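Trehalose synthase regulatory protein (Candida albicans, PDB 5HUS) probably serves as a regulatory subunit of the trehalose-synthesising complex and has a C-terminal domain of the trehalose-phosphatase family within the HAD clan. Local coordinates at residues A[251-254]-A[255-258]; A[278-281]-A[282-285]; A[64-67]-A[68-71]; A[5-8]-A[9-12]. All coordinates share one frame; numbering follows the deposited sequence.

Contact 1 of 4, residues A[251-254]-A[255-258]; sequences GLTS and IDEA
The N-cap of helix 254-265, reached by a short loop from strand 243-250, is built round Thr253 and Asp256. Thr253 OG1 accepts from Asp256 N at 3.1 Å, in a nearly straight bond (165° at the hydrogen). Its own proton goes to Asp256 OD2, 2.8 Å away and met from above the carboxylate plane, about 60° out of it. One hydroxyl therefore grips both the backbone and the side chain of the third residue of the helix. It does so because chi1 of 65° tucks Thr253 OG1 between the backbone N and the carbonyl carbon, facing the first turn, while CG2 lies against the same carboxylate.

Asp256 OD2 takes a second, weak bond from Gly251 N (3.0 Å), which folds the loop back over the helix start. The carboxylate is buried, and its other oxygen, OD1, is held by Tyr248 on the incoming strand. The first turn is closed by Glu257 N to Thr253 O (3.0 Å) and Ala258 N to Ser254 O (3.1 Å). Glu257 bends at CG, which rests 3.3 Å from Thr253 O, and runs beside Leu252, with OE2 at 4.2 Å from Leu252 CD2. The acid end is engaged beyond the turn, OE2 by the hydroxyl of Thr288 and OE1 by Ala289 N. A threonine N-cap bonded to an acidic third helical residue is a classic helix start, here at the strand-to-helix junction of a Rossmann-like domain of the HAD clan.

Contact 2 of 4, residues A[278-281]-A[282-285]; sequences LISS and SNEE
Asn283 folds its amide back toward Ser280, the oxygen OD1 accepting from Ser280 N at 2.8 Å (153° at the hydrogen). Chi1 of 51° swings the amide over its own backbone and so toward the start of the turn. On the other side of the amide, ND2 lies 3.0 Å from Ser280 OG, but the angle is too poor for a bond. The backbone answers with Asn283 N to Ser280 O, a longer link of 3.3 Å whose donor stands well above the carbonyl plane, 67° out of it. Ser280 O also meets Ser282 CA in a CH...O contact and the CG of Glu284 at 3.3 Å.

The peptide between Ser281 and Ser282 is cis, although no proline is involved; it brings their CA atoms to 2.8 Å and helps the chain turn back. Glu284 reaches past the turn to a salt bridge, OE2 with Arg295, whose side chain also touches Ile279 and Ser281. Farther back, backbone bonds tie Ile279 to Val294. The whole is a cis-peptide beta turn, stitched by an asparagine side chain, in the loop that follows parallel strand 272-278 of the domain's central sheet.

Contact 3 of 4, residues A[64-67]-A[68-71]; sequences VESQ and DTFV
Ser66 to Thr69 form a type I beta turn that takes the chain from the end of helix 61-65 straight into strand 69-74. Thr69 N, although buried here, finds no partner in the model. A water donates to Thr69 O at 2.8 Å and lies between it and Val64 O; the modelled distance to Val64 O is too short to be trusted.

Inside the turn the side chains of Ser66 and Thr69 face each other, OG to OG1 at 3.2 Å. This bond is weak and unsettled, for Thr69 OG1 also sits 3.2 Å from Asp68 OD1, and Ser66 OG is less surely placed. Asp68 has CG folded over its backbone (chi1 45°), which brings OD1 to that hydroxyl; OD2 makes a long, weak ion pair with Arg21.

The turn closes a beta-alpha-beta crossover: strand 20-26, a long connection that includes helices 53-59 and 61-65, then 69-74, its parallel neighbour in the sheet. Beyond the turn, where helix and strand face each other, Val64 CG1 meets Val71 CG2 at 4.1 Å, the two side chains crossing at about a right angle, with Leu63 and Leu25 also against Val71. The Phe70 ring approaches Gln67 O only loosely, CZ at 4.4 Å, and stacks on His212.

Contact 4 of 4, residues A[5-8]-A[9-12]; sequences PFTK and NAFK
Phe6 and Phe11 cross obliquely, meeting neither ring squarely: Phe6 CZ lies 4.0 Å from Phe11 CB and 4.1 Å from Phe11 CD1. The side chain of Phe6 also touches Leu274, Val276, Val294, Leu300 and Ile303; Phe11 meets Ile303, Leu304 and Ser306. Both side chains leave with CG opposite the backbone N (chi1 -168° for Phe6, 175° for Phe11), which directs them to the side where Ile303 touches each of them.

Thr7, next in the chain after Phe6, caps helix 8-15. Its OG1 accepts from Ala10 N at 3.2 Å, almost straight (164° at the hydrogen), and also touches Ala10 CB at 3.5 Å. Phe11 N bonds to Thr7 O (3.0 Å) and Lys12 N to Lys8 O (2.8 Å), starting the regular helix. Lys12 curls at CG, which rests 3.2 Å from Lys8 O, and its NZ makes a weak bond to Ser306 O at the C-terminus. An apolar pair formed by the residue just before the N-cap and the fourth residue after it is a hydrophobic staple. Here the pair lies against helix 297-304, through Leu300, Ile303 and Leu304, while Phe6 also reaches strands 272-278 and 292-294 and is tied through its backbone to Gly293, beside the edge strand 4-5.

From the N terminus, contact 4 (5-8 with 9-12) comes first, leading from edge strand 4-5 into helix 8-15. Contact 3 (64-67 with 68-71) follows, bringing the chain from helix 61-65 into strand 69-74. Contact 1 then leads from strand 243-250 to helix 254-265, and contact 2 closes a turn in the loop between strands 272-278 and 292-294. All four are local and in series; none nests or crosses. Contacts 1 and 2 touch, with Leu252 CD1 3.5 Å from Asn283 CG, joining two loops that follow adjacent strands of one sheet. Contact 4 stays apart from both contacts 2 and 3, nearest atoms about 7 Å away in each case.

Contact 1 of 4, residues A[251-254]-A[255-258]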
ATOM      1  N   GLY A 251       5.420  -4.207   5.749  1.00 23.62           N
ATOM      2  CA  GLY A 251       5.501  -4.632   7.129  1.00 27.70           C
ATOM      3  C   GLY A 251       4.728  -5.918   7.321  1.00 25.40           C
ATOM      4  O   GLY A 251       4.533  -6.684   6.381  1.00 25.53           O
ATOM      5  N   LEU A 252       4.286  -6.154   8.547  1.00 23.84           N
ATOM      6  CA  LEU A 252       3.558  -7.370   8.870  1.00 23.49           C
ATOM      7  C   LEU A 252       2.124  -7.034   9.223  1.00 30.19           C
ATOM      8  O   LEU A 252       1.740  -7.043  10.395  1.00 42.46           O
ATOM      9  CB  LEU A 252       4.230  -8.107  10.025  1.00 26.86           C
ATOM     10  CG  LEU A 252       5.667  -8.538   9.751  1.00 27.71           C
ATOM     11  CD1 LEU A 252       6.394  -8.829  11.049  1.00 34.93           C
ATOM     12  CD2 LEU A 252       5.684  -9.752   8.835  1.00 28.46           C
ATOM     13  N   THR A 253       1.347  -6.688   8.205  1.00 24.81           N
ATOM     14  CA  THR A 253      -0.081  -6.463   8.368  1.00 24.04           C
ATOM     15  C   THR A 253      -0.814  -7.389   7.409  1.00 27.17           C
ATOM     16  O   THR A 253      -0.193  -7.958   6.516  1.00 25.18           O
ATOM     17  CB  THR A 253      -0.483  -5.004   8.084  1.00 31.86           C
ATOM     18  OG1 THR A 253      -0.233  -4.695   6.707  1.00 32.67           O
ATOM     19  CG2 THR A 253       0.304  -4.046   8.965  1.00 37.33           C
ATOM     20  N   SER A 254      -2.123  -7.531   7.591  1.00 28.38           N
ATOM     21  CA  SER A 254      -2.928  -8.385   6.718  1.00 27.77           C
ATOM     22  C   SER A 254      -2.884  -7.892   5.278  1.00 32.27           C
ATOM     23  O   SER A 254      -2.898  -8.683   4.330  1.00 29.50           O
ATOM     24  CB  SER A 254      -4.378  -8.439   7.206  1.00 30.83           C
ATOM     25  OG  SER A 254      -4.456  -9.030   8.488  1.00 40.82           O
ATOM     26  N   ILE A 255      -2.834  -6.575   5.123  1.00 29.58           N
ATOM     27  CA  ILE A 255      -2.804  -5.966   3.804  1.00 24.92           C
ATOM     28  C   ILE A 255      -1.449  -6.193   3.140  1.00 28.61           C
ATOM     29  O   ILE A 255      -1.385  -6.493   1.949  1.00 24.06           O
ATOM     30  CB  ILE A 255      -3.130  -4.464   3.880  1.00 36.31           C
ATOM     31  CG1 ILE A 255      -4.630  -4.288   4.131  1.00 37.41           C
ATOM     32  CG2 ILE A 255      -2.712  -3.749   2.602  1.00 43.88           C
ATOM     33  CD1 ILE A 255      -5.121  -2.867   4.007  1.00 51.77           C
ATOM     34  N   ASP A 256      -0.370  -6.065   3.910  1.00 21.20           N
ATOM     35  CA  ASP A 256       0.953  -6.415   3.408  1.00 21.03           C
ATOM     36  C   ASP A 256       0.972  -7.857   2.923  1.00 21.77           C
ATOM     37  O   ASP A 256       1.537  -8.163   1.872  1.00 21.73           O
ATOM     38  CB  ASP A 256       2.018  -6.222   4.489  1.00 22.40           C
ATOM     39  CG  ASP A 256       2.370  -4.768   4.706  1.00 25.70           C
ATOM     40  OD1 ASP A 256       2.606  -4.066   3.705  1.00 22.62           O
ATOM     41  OD2 ASP A 256       2.401  -4.331   5.875  1.00 25.98           O
ATOM     42  N   GLU A 257       0.339  -8.736   3.692  1.00 22.88           N
ATOM     43  CA  GLU A 257       0.354 -10.159   3.391  1.00 24.48           C
ATOM     44  C   GLU A 257      -0.302 -10.451   2.053  1.00 22.57           C
ATOM     45  O   GLU A 257       0.209 -11.265   1.287  1.00 22.60           O
ATOM     46  CB  GLU A 257      -0.332 -10.956   4.500  1.00 24.81           C
ATOM     47  CG  GLU A 257       0.512 -11.064   5.761  1.00 27.68           C
ATOM     48  CD  GLU A 257       1.914 -11.567   5.477  1.00 31.91           C
ATOM     49  OE1 GLU A 257       2.052 -12.530   4.689  1.00 27.20           O
ATOM     50  OE2 GLU A 257       2.878 -10.997   6.036  1.00 32.16           O
ATOM     51  N   ALA A 258      -1.419  -9.779   1.774  1.00 25.81           N
ATOM     52  CA  ALA A 258      -2.088  -9.936   0.489  1.00 23.66           C
ATOM     53  C   ALA A 258      -1.172  -9.470  -0.634  1.00 25.18           C
ATOM     54  O   ALA A 258      -1.119 -10.091  -1.694  1.00 21.56           O
ATOM     55  CB  ALA A 258      -3.400  -9.176   0.459  1.00 24.07           C
TER

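Contact 2 of 4, residues A[278-281]-A[282-285]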
ATOM      1  N   LEU A 278       9.766  -5.683   6.789  1.00 20.04           N
ATOM      2  CA  LEU A 278      10.411  -5.113   7.963  1.00 24.70           C
ATOM      3  C   LEU A 278      10.054  -5.952   9.179  1.00 29.04           C
ATOM      4  O   LEU A 278       8.884  -6.256   9.405  1.00 35.65           O
ATOM      5  CB  LEU A 278       9.978  -3.660   8.160  1.00 27.55           C
ATOM      6  CG  LEU A 278      10.564  -2.665   7.159  1.00 29.04           C
ATOM      7  CD1 LEU A 278       9.756  -1.376   7.143  1.00 41.62           C
ATOM      8  CD2 LEU A 278      12.009  -2.378   7.514  1.00 28.14           C
ATOM      9  N   ILE A 279      11.067  -6.349   9.942  1.00 32.62           N
ATOM     10  CA  ILE A 279      10.855  -7.141  11.147  1.00 31.97           C
ATOM     11  C   ILE A 279      11.499  -6.450  12.339  1.00 56.54           C
ATOM     12  O   ILE A 279      12.366  -5.590  12.175  1.00 60.12           O
ATOM     13  CB  ILE A 279      11.427  -8.562  11.007  1.00 39.27           C
ATOM     14  CG1 ILE A 279      12.944  -8.514  10.824  1.00 43.73           C
ATOM     15  CG2 ILE A 279      10.775  -9.286   9.844  1.00 39.18           C
ATOM     16  CD1 ILE A 279      13.569  -9.871  10.578  1.00 51.63           C
ATOM     17  N   SER A 280      11.080  -6.829  13.540  1.00 59.45           N
ATOM     18  CA  SER A 280      11.574  -6.171  14.740  1.00 65.66           C
ATOM     19  C   SER A 280      11.642  -7.108  15.935  1.00 64.45           C
ATOM     20  O   SER A 280      11.362  -8.303  15.831  1.00 66.17           O
ATOM     21  CB  SER A 280      10.685  -4.975  15.091  1.00 67.02           C
ATOM     22  OG  SER A 280       9.424  -5.407  15.575  1.00 69.51           O
ATOM     23  N   SER A 281      12.034  -6.543  17.071  1.00 75.69           N
ATOM     24  CA  SER A 281      11.891  -7.206  18.355  1.00 78.09           C
ATOM     25  C   SER A 281      10.770  -6.513  19.130  1.00 83.34           C
ATOM     26  O   SER A 281      10.937  -5.385  19.598  1.00 76.78           O
ATOM     27  CB  SER A 281      13.202  -7.172  19.144  1.00 66.93           C
ATOM     28  OG  SER A 281      14.223  -7.884  18.465  1.00 65.36           O
ATOM     29  N   SER A 282       9.627  -7.184  19.254  1.00 71.52           N
ATOM     30  CA  SER A 282       9.473  -8.539  18.737  1.00 74.26           C
ATOM     31  C   SER A 282       8.159  -8.767  17.996  1.00 59.45           C
ATOM     32  O   SER A 282       7.086  -8.803  18.601  1.00 57.65           O
ATOM     33  CB  SER A 282       9.592  -9.557  19.875  1.00 75.66           C
ATOM     34  OG  SER A 282       9.334 -10.872  19.411  1.00 63.33           O
ATOM     35  N   ASN A 283       8.260  -8.914  16.679  1.00 59.98           N
ATOM     36  CA  ASN A 283       7.188  -9.492  15.877  1.00 47.89           C
ATOM     37  C   ASN A 283       7.761 -10.686  15.124  1.00 49.03           C
ATOM     38  O   ASN A 283       7.286 -11.056  14.051  1.00 43.85           O
ATOM     39  CB  ASN A 283       6.580  -8.460  14.919  1.00 53.98           C
ATOM     40  CG  ASN A 283       7.625  -7.726  14.094  1.00 57.15           C
ATOM     41  OD1 ASN A 283       8.675  -8.276  13.752  1.00 60.15           O
ATOM     42  ND2 ASN A 283       7.332  -6.472  13.762  1.00 59.36           N
ATOM     43  N   GLU A 284       8.797 -11.277  15.715  1.00 43.95           N
ATOM     44  CA  GLU A 284       9.533 -12.383  15.115  1.00 42.99           C
ATOM     45  C   GLU A 284       8.702 -13.652  14.959  1.00 39.76           C
ATOM     46  O   GLU A 284       8.975 -14.470  14.082  1.00 37.89           O
ATOM     47  CB  GLU A 284      10.781 -12.692  15.946  1.00 52.92           C
ATOM     48  CG  GLU A 284      11.831 -11.590  15.932  1.00 50.08           C
ATOM     49  CD  GLU A 284      13.020 -11.907  16.818  1.00 62.81           C
ATOM     50  OE1 GLU A 284      12.838 -11.995  18.052  1.00 67.71           O
ATOM     51  OE2 GLU A 284      14.135 -12.070  16.283  1.00 61.14           O
ATOM     52  N   GLU A 285       7.690 -13.822  15.804  1.00 40.16           N
ATOM     53  CA  GLU A 285       6.868 -15.025  15.743  1.00 38.76           C
ATOM     54  C   GLU A 285       5.665 -14.875  14.810  1.00 33.37           C
ATOM     55  O   GLU A 285       4.979 -15.855  14.521  1.00 36.95           O
ATOM     56  CB  GLU A 285       6.395 -15.425  17.142  1.00 32.04           C
ATOM     57  CG  GLU A 285       7.434 -16.190  17.946  1.00 34.37           C
ATOM     58  CD  GLU A 285       8.511 -15.295  18.512  1.00 52.96           C
ATOM     59  OE1 GLU A 285       8.184 -14.162  18.925  1.00 59.24           O
ATOM     60  OE2 GLU A 285       9.684 -15.722  18.545  1.00 52.35           O
TER

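Contact 3 of 4, residues A[64-67]-A[68-71]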
ATOM      1  N   VAL A  64      16.950   5.629  -7.754  1.00 38.68           N
ATOM      2  CA  VAL A  64      15.944   6.301  -8.564  1.00 43.11           C
ATOM      3  C   VAL A  64      16.536   6.895  -9.839  1.00 50.01           C
ATOM      4  O   VAL A  64      15.852   7.000 -10.856  1.00 48.75           O
ATOM      5  CB  VAL A  64      15.231   7.413  -7.772  1.00 36.34           C
ATOM      6  CG1 VAL A  64      14.460   6.812  -6.606  1.00 39.57           C
ATOM      7  CG2 VAL A  64      16.230   8.453  -7.281  1.00 52.54           C
ATOM      8  N   GLU A  65      17.810   7.266  -9.791  1.00 46.47           N
ATOM      9  CA  GLU A  65      18.452   7.895 -10.938  1.00 51.60           C
ATOM     10  C   GLU A  65      18.748   6.887 -12.046  1.00 42.68           C
ATOM     11  O   GLU A  65      19.115   7.271 -13.155  1.00 57.36           O
ATOM     12  CB  GLU A  65      19.732   8.620 -10.503  1.00 42.75           C
ATOM     13  CG  GLU A  65      19.532  10.122 -10.314  1.00 53.13           C
ATOM     14  CD  GLU A  65      20.291  10.690  -9.126  1.00 64.28           C
ATOM     15  OE1 GLU A  65      21.456  10.291  -8.904  1.00 64.67           O
ATOM     16  OE2 GLU A  65      19.719  11.539  -8.411  1.00 55.25           O
ATOM     17  N   SER A  66      18.575   5.601 -11.751  1.00 41.55           N
ATOM     18  CA  SER A  66      18.715   4.556 -12.763  1.00 46.36           C
ATOM     19  C   SER A  66      17.556   4.607 -13.761  1.00 53.51           C
ATOM     20  O   SER A  66      16.401   4.783 -13.376  1.00 43.15           O
ATOM     21  CB  SER A  66      18.797   3.179 -12.104  1.00 53.17           C
ATOM     22  OG  SER A  66      17.846   3.056 -11.062  1.00 56.94           O
ATOM     23  N   GLN A  67      17.867   4.445 -15.043  1.00 50.36           N
ATOM     24  CA  GLN A  67      16.887   4.676 -16.103  1.00 55.33           C
ATOM     25  C   GLN A  67      15.864   3.552 -16.271  1.00 40.75           C
ATOM     26  O   GLN A  67      14.766   3.778 -16.777  1.00 53.28           O
ATOM     27  CB  GLN A  67      17.600   4.902 -17.438  1.00 56.68           C
ATOM     28  CG  GLN A  67      18.626   6.020 -17.414  1.00 53.27           C
ATOM     29  CD  GLN A  67      18.999   6.491 -18.806  1.00 74.18           C
ATOM     30  OE1 GLN A  67      18.129   6.744 -19.642  1.00 75.73           O
ATOM     31  NE2 GLN A  67      20.297   6.605 -19.065  1.00 69.13           N
ATOM     32  N   ASP A  68      16.223   2.342 -15.858  1.00 36.17           N
ATOM     33  CA  ASP A  68      15.350   1.194 -16.077  1.00 45.04           C
ATOM     34  C   ASP A  68      14.564   0.822 -14.826  1.00 35.31           C
ATOM     35  O   ASP A  68      13.959  -0.244 -14.762  1.00 31.12           O
ATOM     36  CB  ASP A  68      16.170  -0.005 -16.549  1.00 51.97           C
ATOM     37  CG  ASP A  68      17.438  -0.190 -15.740  1.00 60.25           C
ATOM     38  OD1 ASP A  68      17.537   0.411 -14.647  1.00 48.78           O
ATOM     39  OD2 ASP A  68      18.333  -0.935 -16.193  1.00 61.64           O
ATOM     40  N   THR A  69      14.573   1.707 -13.835  1.00 34.42           N
ATOM     41  CA  THR A  69      13.996   1.390 -12.537  1.00 24.33           C
ATOM     42  C   THR A  69      12.900   2.384 -12.168  1.00 23.11           C
ATOM     43  O   THR A  69      13.047   3.589 -12.363  1.00 25.36           O
ATOM     44  CB  THR A  69      15.084   1.377 -11.445  1.00 35.17           C
ATOM     45  OG1 THR A  69      16.124   0.465 -11.822  1.00 35.78           O
ATOM     46  CG2 THR A  69      14.503   0.955 -10.106  1.00 29.72           C
ATOM     47  N   PHE A  70      11.795   1.865 -11.651  1.00 22.26           N
ATOM     48  CA  PHE A  70      10.663   2.697 -11.255  1.00 21.27           C
ATOM     49  C   PHE A  70      10.298   2.391  -9.813  1.00 20.90           C
ATOM     50  O   PHE A  70       9.958   1.253  -9.482  1.00 23.01           O
ATOM     51  CB  PHE A  70       9.469   2.455 -12.177  1.00 23.58           C
ATOM     52  CG  PHE A  70       9.805   2.569 -13.633  1.00 28.48           C
ATOM     53  CD1 PHE A  70       9.975   1.432 -14.409  1.00 36.88           C
ATOM     54  CD2 PHE A  70       9.976   3.810 -14.221  1.00 29.44           C
ATOM     55  CE1 PHE A  70      10.296   1.536 -15.751  1.00 41.62           C
ATOM     56  CE2 PHE A  70      10.295   3.920 -15.561  1.00 36.11           C
ATOM     57  CZ  PHE A  70      10.457   2.783 -16.326  1.00 40.35           C
ATOM     58  N   VAL A  71      10.387   3.407  -8.956  1.00 21.15           N
ATOM     59  CA  VAL A  71      10.100   3.243  -7.536  1.00 17.27           C
ATOM     60  C   VAL A  71       8.789   3.922  -7.170  1.00 18.12           C
ATOM     61  O   VAL A  71       8.599   5.099  -7.478  1.00 19.24           O
ATOM     62  CB  VAL A  71      11.227   3.830  -6.662  1.00 21.91           C
ATOM     63  CG1 VAL A  71      10.926   3.624  -5.189  1.00 20.51           C
ATOM     64  CG2 VAL A  71      12.562   3.187  -7.034  1.00 20.92           C
TER
HETATM   65  O   HOH W   1      13.848   5.683 -10.671  1.00 40.96           O

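Contact 4 of 4, residues A[5-8]-A[9-12]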
ATOM      1  N   PRO A   5      17.662 -13.321   5.705  1.00 44.66           N
ATOM      2  CA  PRO A   5      17.949 -11.885   5.724  1.00 43.59           C
ATOM      3  C   PRO A   5      18.102 -11.292   4.327  1.00 43.29           C
ATOM      4  O   PRO A   5      18.786 -11.860   3.477  1.00 35.84           O
ATOM      5  CB  PRO A   5      19.270 -11.805   6.495  1.00 46.99           C
ATOM      6  CG  PRO A   5      19.263 -13.016   7.362  1.00 46.63           C
ATOM      7  CD  PRO A   5      18.615 -14.081   6.532  1.00 49.75           C
ATOM      8  N   PHE A   6      17.448 -10.158   4.103  1.00 35.45           N
ATOM      9  CA  PHE A   6      17.621  -9.382   2.884  1.00 34.11           C
ATOM     10  C   PHE A   6      19.066  -8.878   2.823  1.00 31.80           C
ATOM     11  O   PHE A   6      19.573  -8.303   3.789  1.00 36.17           O
ATOM     12  CB  PHE A   6      16.608  -8.226   2.865  1.00 30.12           C
ATOM     13  CG  PHE A   6      16.486  -7.519   1.544  1.00 30.15           C
ATOM     14  CD1 PHE A   6      16.449  -6.130   1.494  1.00 28.91           C
ATOM     15  CD2 PHE A   6      16.381  -8.227   0.361  1.00 22.79           C
ATOM     16  CE1 PHE A   6      16.322  -5.463   0.286  1.00 24.25           C
ATOM     17  CE2 PHE A   6      16.259  -7.568  -0.853  1.00 27.52           C
ATOM     18  CZ  PHE A   6      16.231  -6.183  -0.891  1.00 27.07           C
ATOM     19  N   THR A   7      19.738  -9.124   1.702  1.00 28.01           N
ATOM     20  CA  THR A   7      21.131  -8.723   1.533  1.00 34.74           C
ATOM     21  C   THR A   7      21.341  -8.011   0.201  1.00 36.43           C
ATOM     22  O   THR A   7      20.489  -8.067  -0.682  1.00 34.83           O
ATOM     23  CB  THR A   7      22.081  -9.937   1.601  1.00 33.56           C
ATOM     24  OG1 THR A   7      21.795 -10.824   0.514  1.00 32.40           O
ATOM     25  CG2 THR A   7      21.909 -10.687   2.916  1.00 38.57           C
ATOM     26  N   LYS A   8      22.479  -7.340   0.061  1.00 33.14           N
ATOM     27  CA  LYS A   8      22.833  -6.704  -1.205  1.00 39.50           C
ATOM     28  C   LYS A   8      22.946  -7.730  -2.326  1.00 34.06           C
ATOM     29  O   LYS A   8      22.570  -7.456  -3.466  1.00 32.58           O
ATOM     30  CB  LYS A   8      24.150  -5.930  -1.078  1.00 36.92           C
ATOM     31  CG  LYS A   8      24.078  -4.735  -0.142  1.00 34.86           C
ATOM     32  CD  LYS A   8      25.331  -3.875  -0.234  1.00 44.08           C
ATOM     33  CE  LYS A   8      25.239  -2.682   0.702  1.00 51.53           C
ATOM     34  NZ  LYS A   8      26.331  -1.696   0.477  1.00 51.29           N
ATOM     35  N   ASN A   9      23.466  -8.910  -2.002  1.00 39.96           N
ATOM     36  CA  ASN A   9      23.624  -9.965  -2.996  1.00 38.15           C
ATOM     37  C   ASN A   9      22.285 -10.461  -3.516  1.00 40.15           C
ATOM     38  O   ASN A   9      22.112 -10.639  -4.721  1.00 32.58           O
ATOM     39  CB  ASN A   9      24.425 -11.136  -2.424  1.00 45.31           C
ATOM     40  CG  ASN A   9      25.905 -10.830  -2.319  1.00 39.76           C
ATOM     41  OD1 ASN A   9      26.418  -9.966  -3.027  1.00 44.36           O
ATOM     42  ND2 ASN A   9      26.597 -11.539  -1.437  1.00 45.60           N
ATOM     43  N   ALA A  10      21.338 -10.675  -2.606  1.00 35.33           N
ATOM     44  CA  ALA A  10      19.995 -11.099  -2.983  1.00 36.39           C
ATOM     45  C   ALA A  10      19.322 -10.035  -3.846  1.00 32.20           C
ATOM     46  O   ALA A  10      18.632 -10.350  -4.819  1.00 29.02           O
ATOM     47  CB  ALA A  10      19.163 -11.392  -1.743  1.00 32.22           C
ATOM     48  N   PHE A  11      19.537  -8.772  -3.492  1.00 29.41           N
ATOM     49  CA  PHE A  11      18.996  -7.662  -4.266  1.00 35.13           C
ATOM     50  C   PHE A  11      19.634  -7.584  -5.649  1.00 28.99           C
ATOM     51  O   PHE A  11      18.936  -7.436  -6.648  1.00 24.65           O
ATOM     52  CB  PHE A  11      19.193  -6.336  -3.522  1.00 31.63           C
ATOM     53  CG  PHE A  11      18.773  -5.131  -4.317  1.00 29.30           C
ATOM     54  CD1 PHE A  11      17.433  -4.896  -4.590  1.00 33.40           C
ATOM     55  CD2 PHE A  11      19.715  -4.238  -4.797  1.00 30.57           C
ATOM     56  CE1 PHE A  11      17.040  -3.793  -5.324  1.00 29.53           C
ATOM     57  CE2 PHE A  11      19.329  -3.129  -5.530  1.00 29.96           C
ATOM     58  CZ  PHE A  11      17.990  -2.908  -5.793  1.00 27.94           C
ATOM     59  N   LYS A  12      20.962  -7.683  -5.701  1.00 30.94           N
ATOM     60  CA  LYS A  12      21.688  -7.616  -6.965  1.00 29.48           C
ATOM     61  C   LYS A  12      21.358  -8.794  -7.872  1.00 24.95           C
ATOM     62  O   LYS A  12      21.344  -8.657  -9.095  1.00 31.81           O
ATOM     63  CB  LYS A  12      23.197  -7.558  -6.721  1.00 33.70           C
ATOM     64  CG  LYS A  12      23.682  -6.233  -6.170  1.00 36.65           C
ATOM     65  CD  LYS A  12      23.255  -5.082  -7.063  1.00 45.28           C
ATOM     66  CE  LYS A  12      23.856  -3.770  -6.588  1.00 55.65           C
ATOM     67  NZ  LYS A  12      23.494  -2.632  -7.481  1.00 50.02           N
TER